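Mevalonate diphosphate decarboxylase (Legionella pneumophila, PDB 3LTO) probably catalyses the ATP-dependent decarboxylation of mevalonate 5-diphosphate to isopentenyl diphosphate, an isoprenoid precursor. Local coordinates at residues 176-181 with 287-292; 274-279 with 297-302. All blocks are in the same frame, centred on the assembly; numbering follows the deposited sequence.

Interaction 1 (176-181 with 287-292)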
# COMPACT_ATOMS: atom_id res chain seq x y z
N LEU A 176 -10.26 -23.76 -12.18
CA LEU A 176 -11.04 -24.49 -11.19
C LEU A 176 -12.47 -24.59 -11.68
O LEU A 176 -12.92 -23.77 -12.47
CB LEU A 176 -11.02 -23.76 -9.86
CG LEU A 176 -9.66 -23.51 -9.21
CD1 LEU A 176 -9.85 -22.62 -7.98
CD2 LEU A 176 -9.00 -24.84 -8.83
N LEU A 177 -13.19 -25.60 -11.22
CA LEU A 177 -14.60 -25.73 -11.59
C LEU A 177 -15.34 -25.01 -10.46
O LEU A 177 -15.16 -25.34 -9.29
CB LEU A 177 -15.03 -27.19 -11.66
CG LEU A 177 -16.54 -27.40 -11.87
CD1 LEU A 177 -16.97 -26.75 -13.19
CD2 LEU A 177 -16.86 -28.89 -11.87
N HIS A 178 -16.16 -24.03 -10.81
CA HIS A 178 -16.91 -23.26 -9.81
C HIS A 178 -18.42 -23.48 -9.88
O HIS A 178 -19.04 -23.21 -10.91
CB HIS A 178 -16.59 -21.77 -9.98
CG HIS A 178 -17.52 -20.85 -9.24
ND1 HIS A 178 -17.73 -20.93 -7.89
CD2 HIS A 178 -18.25 -19.79 -9.68
CE1 HIS A 178 -18.55 -19.96 -7.51
NE2 HIS A 178 -18.88 -19.25 -8.58
N GLN A 179 -18.99 -23.98 -8.79
CA GLN A 179 -20.43 -24.22 -8.71
C GLN A 179 -21.01 -23.47 -7.51
O GLN A 179 -20.36 -23.32 -6.48
CB GLN A 179 -20.74 -25.71 -8.56
CG GLN A 179 -20.18 -26.58 -9.66
CD GLN A 179 -20.51 -28.05 -9.45
OE1 GLN A 179 -20.46 -28.56 -8.33
NE2 GLN A 179 -20.84 -28.74 -10.54
N VAL A 180 -22.25 -23.01 -7.67
CA VAL A 180 -22.94 -22.28 -6.61
C VAL A 180 -24.27 -22.93 -6.25
O VAL A 180 -25.14 -23.11 -7.10
CB VAL A 180 -23.23 -20.82 -7.03
CG1 VAL A 180 -23.75 -20.03 -5.84
CG2 VAL A 180 -21.97 -20.18 -7.60
N ILE A 181 -24.41 -23.29 -4.98
CA ILE A 181 -25.65 -23.87 -4.51
C ILE A 181 -26.50 -22.69 -4.10
O ILE A 181 -26.24 -22.03 -3.09
CB ILE A 181 -25.41 -24.79 -3.30
CG1 ILE A 181 -24.56 -25.98 -3.73
CG2 ILE A 181 -26.75 -25.25 -2.72
CD1 ILE A 181 -23.90 -26.71 -2.59
N ASN A 287 -26.09 -18.12 -0.57
CA ASN A 287 -25.50 -19.10 -1.48
C ASN A 287 -24.24 -19.77 -0.94
O ASN A 287 -23.50 -19.19 -0.14
CB ASN A 287 -25.18 -18.47 -2.84
CG ASN A 287 -26.43 -17.99 -3.58
OD1 ASN A 287 -27.54 -18.46 -3.34
ND2 ASN A 287 -26.23 -17.04 -4.50
N VAL A 288 -23.98 -20.99 -1.39
CA VAL A 288 -22.79 -21.72 -0.97
C VAL A 288 -21.96 -21.99 -2.22
O VAL A 288 -22.45 -22.56 -3.19
CB VAL A 288 -23.15 -23.06 -0.28
CG1 VAL A 288 -21.88 -23.85 0.00
CG2 VAL A 288 -23.90 -22.79 1.02
N HIS A 289 -20.69 -21.59 -2.17
CA HIS A 289 -19.79 -21.77 -3.30
C HIS A 289 -18.89 -22.99 -3.19
O HIS A 289 -18.28 -23.27 -2.16
CB HIS A 289 -18.91 -20.53 -3.49
CG HIS A 289 -19.69 -19.29 -3.80
ND1 HIS A 289 -19.71 -18.72 -5.05
CD2 HIS A 289 -20.52 -18.55 -3.03
CE1 HIS A 289 -20.52 -17.68 -5.05
NE2 HIS A 289 -21.03 -17.55 -3.83
N LEU A 290 -18.82 -23.72 -4.30
CA LEU A 290 -17.98 -24.90 -4.39
C LEU A 290 -16.88 -24.60 -5.41
O LEU A 290 -17.13 -23.97 -6.43
CB LEU A 290 -18.79 -26.10 -4.86
CG LEU A 290 -20.01 -26.57 -4.06
CD1 LEU A 290 -20.49 -27.90 -4.63
CD2 LEU A 290 -19.65 -26.73 -2.58
N LEU A 291 -15.67 -25.06 -5.10
CA LEU A 291 -14.52 -24.89 -5.99
C LEU A 291 -13.85 -26.25 -6.08
O LEU A 291 -13.50 -26.85 -5.06
CB LEU A 291 -13.55 -23.85 -5.43
CG LEU A 291 -14.01 -22.40 -5.55
CD1 LEU A 291 -13.02 -21.48 -4.86
CD2 LEU A 291 -14.14 -22.03 -7.03
N TYR A 292 -13.69 -26.73 -7.31
CA TYR A 292 -13.08 -28.03 -7.58
C TYR A 292 -11.86 -27.84 -8.46
O TYR A 292 -11.80 -26.90 -9.24
CB TYR A 292 -14.05 -28.93 -8.34
CG TYR A 292 -15.21 -29.48 -7.54
CD1 TYR A 292 -15.07 -30.61 -6.75
CD2 TYR A 292 -16.48 -28.90 -7.63
CE1 TYR A 292 -16.14 -31.15 -6.06
CE2 TYR A 292 -17.57 -29.43 -6.94
CZ TYR A 292 -17.39 -30.56 -6.16
OH TYR A 292 -18.46 -31.10 -5.49
O HOH W 1 -20.44 -30.82 -6.98

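Interaction 2 (274-279 with 297-302)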
# COMPACT_ATOMS: atom_id res chain seq x y z
N LYS A 274 -14.99 -39.81 0.77
CA LYS A 274 -14.13 -39.82 -0.42
C LYS A 274 -12.66 -39.50 -0.17
O LYS A 274 -11.80 -39.87 -0.97
CB LYS A 274 -14.65 -38.82 -1.45
CG LYS A 274 -16.07 -39.08 -1.94
CD LYS A 274 -16.17 -40.42 -2.65
CE LYS A 274 -17.60 -40.72 -3.04
NZ LYS A 274 -17.77 -42.08 -3.63
N GLY A 275 -12.37 -38.82 0.94
CA GLY A 275 -10.99 -38.45 1.23
C GLY A 275 -10.56 -37.32 0.32
O GLY A 275 -9.37 -37.01 0.20
N ASP A 276 -11.53 -36.70 -0.34
CA ASP A 276 -11.27 -35.59 -1.26
C ASP A 276 -12.61 -34.90 -1.53
O ASP A 276 -13.68 -35.50 -1.37
CB ASP A 276 -10.67 -36.13 -2.56
CG ASP A 276 -10.22 -35.02 -3.51
OD1 ASP A 276 -9.78 -33.96 -3.03
OD2 ASP A 276 -10.29 -35.23 -4.75
N GLY A 277 -12.55 -33.63 -1.92
CA GLY A 277 -13.79 -32.92 -2.19
C GLY A 277 -13.56 -31.49 -2.64
O GLY A 277 -12.47 -31.13 -3.06
N PRO A 278 -14.60 -30.65 -2.56
CA PRO A 278 -14.47 -29.26 -2.98
C PRO A 278 -14.05 -28.29 -1.88
O PRO A 278 -14.18 -28.58 -0.69
CB PRO A 278 -15.87 -28.95 -3.48
CG PRO A 278 -16.71 -29.64 -2.45
CD PRO A 278 -16.01 -30.98 -2.28
N VAL A 279 -13.53 -27.15 -2.30
CA VAL A 279 -13.18 -26.11 -1.36
C VAL A 279 -14.51 -25.36 -1.27
O VAL A 279 -15.20 -25.21 -2.29
CB VAL A 279 -12.06 -25.21 -1.92
CG1 VAL A 279 -12.02 -23.88 -1.17
CG2 VAL A 279 -10.72 -25.94 -1.78
N THR A 297 -13.35 -33.00 -12.11
CA THR A 297 -14.60 -32.95 -12.86
C THR A 297 -15.54 -34.10 -12.50
O THR A 297 -16.72 -33.88 -12.24
CB THR A 297 -14.36 -32.97 -14.38
OG1 THR A 297 -13.55 -31.85 -14.75
CG2 THR A 297 -15.69 -32.88 -15.14
N ASP A 298 -15.02 -35.33 -12.49
CA ASP A 298 -15.87 -36.47 -12.17
C ASP A 298 -16.34 -36.49 -10.73
O ASP A 298 -17.48 -36.87 -10.46
CB ASP A 298 -15.17 -37.79 -12.49
CG ASP A 298 -15.02 -38.01 -13.99
OD1 ASP A 298 -15.86 -37.50 -14.75
OD2 ASP A 298 -14.07 -38.72 -14.39
N LEU A 299 -15.48 -36.10 -9.80
CA LEU A 299 -15.88 -36.09 -8.39
C LEU A 299 -17.01 -35.08 -8.23
O LEU A 299 -17.98 -35.33 -7.51
CB LEU A 299 -14.70 -35.70 -7.50
CG LEU A 299 -14.92 -35.81 -5.99
CD1 LEU A 299 -15.26 -37.25 -5.64
CD2 LEU A 299 -13.68 -35.37 -5.23
N ALA A 300 -16.89 -33.95 -8.91
CA ALA A 300 -17.89 -32.89 -8.86
C ALA A 300 -19.23 -33.37 -9.40
O ALA A 300 -20.28 -33.14 -8.78
CB ALA A 300 -17.41 -31.69 -9.66
N ARG A 301 -19.21 -34.02 -10.55
CA ARG A 301 -20.44 -34.53 -11.15
C ARG A 301 -21.05 -35.59 -10.23
O ARG A 301 -22.27 -35.70 -10.10
CB ARG A 301 -20.16 -35.11 -12.54
CG ARG A 301 -21.39 -35.66 -13.26
CD ARG A 301 -21.06 -36.13 -14.69
NE ARG A 301 -22.11 -37.00 -15.22
CZ ARG A 301 -23.39 -36.66 -15.36
NH1 ARG A 301 -23.80 -35.45 -15.00
NH2 ARG A 301 -24.27 -37.53 -15.83
N GLN A 302 -20.19 -36.38 -9.58
CA GLN A 302 -20.66 -37.42 -8.67
C GLN A 302 -21.35 -36.80 -7.45
O GLN A 302 -22.38 -37.30 -6.99
CB GLN A 302 -19.48 -38.30 -8.24
CG GLN A 302 -19.84 -39.37 -7.21
CD GLN A 302 -18.63 -40.20 -6.79
OE1 GLN A 302 -18.74 -41.06 -5.91
NE2 GLN A 302 -17.49 -39.95 -7.41

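Interaction 1 (176-181 with 287-292)
His178 and His289 meet rim to rim, their rings almost coplanar (6° between planes), with His178 CE1 at 3.0 Å from His289 ND1. A chi1 of 166° sets His178 CG anti to the backbone N; the ring meets His289 edge on, and its ND1 also makes a weak 3.4 Å bond to Leu290 O. Val180 CG1 covers one face of His289, 4.2 Å from the ring centroid, while Leu291 CD2 lies against His178 CB. On the other sheet face Gln179 extends beyond CG and brings OE1 to the ring edge of Tyr292, 3.3 Å from CE2, with amide and ring nearly perpendicular (87°). A water closes this pair, donating to Gln179 OE1 and accepting from Tyr292 OH. Ile181 CD1 meets Leu290 CD1 at 4.1 Å. Between the two layers of side chains the strands pair antiparallel through six backbone bonds, two each for Leu177-Tyr292, Gln179-Leu290 and Ile181-Val288. They are the middle strands of a four-stranded sheet, strand 279-281 flanking 288-292 and strand 313-314 flanking 177-182. Helices 258-274 and 297-308 pack on the face of Leu177, Ile181, Leu290 and Tyr292.

Interaction 2 (274-279 with 297-302)
Leu299 CD2 sits above the carboxylate plane of Asp276 but outside its outline, on the OD2 side, 3.4 Å from Asp276 OD2. The oxygens have polar partners outside the pair, OD1 in a salt bridge with Arg293 and OD2 in a weak hydrogen bond with Gln296. The second flat group, the amide of Gln302, is met at its oxygen end: Lys274 NZ comes tip to tip to Gln302 OE1 at 2.7 Å, tilted 24° from the carbonyl plane. Lys274 CE, only 3.1 Å from the same Gln302 OE1, follows it in, and the Lys274 chain, bent at chi2, meets the extended Gln302 chain. The two segments belong to a helix-strand-strand-helix run of the GHMP-type C-terminal domain: helix 258-274 leads into strand 279-281, which pairs antiparallel with the adjacent strand 288-292, and helix 297-308 then packs beside the first helix. Gly275, with positive phi (74°), is where the chain leaves the helix, and the extended residues after it run past Leu299. There Leu299 CG is anti to the backbone N (chi1 -173°); its methyls then meet different partners. Leu299 CD1 approaches Lys274 CG at 4.2 Å, whereas Leu299 CD2, besides touching Asp276, lies 3.9 Å from Gly277 N. Farther along, Gly277 O accepts hydrogen bonds from Trp228 NE1 and Gln296 NE2, and on the helical side Leu299 also touches Phe270.

Interactions 1 and 2 have centres about 11 Å apart and meet at the C-terminal end of strand 288-292. There Val279 N lies 2.8 Å from Leu291 O, probably hydrogen-bonded, continuing the sheet into strand 279-281. The Tyr292 ring is wedged between both parts of interaction 2, with CE1 at 3.4 Å from Pro278 CB and CE2 at 3.5 Å from Ala300 CB. At the other end of interaction 1, Asn287 ND2 donates to Ser105 O in a loop whose sequence matches the phosphate-binding motif of GHMP relatives. Thus interaction 1 reaches toward the probable ATP site, while interaction 2 lies at the outer surface, its centre about 24 Å from the chain centre.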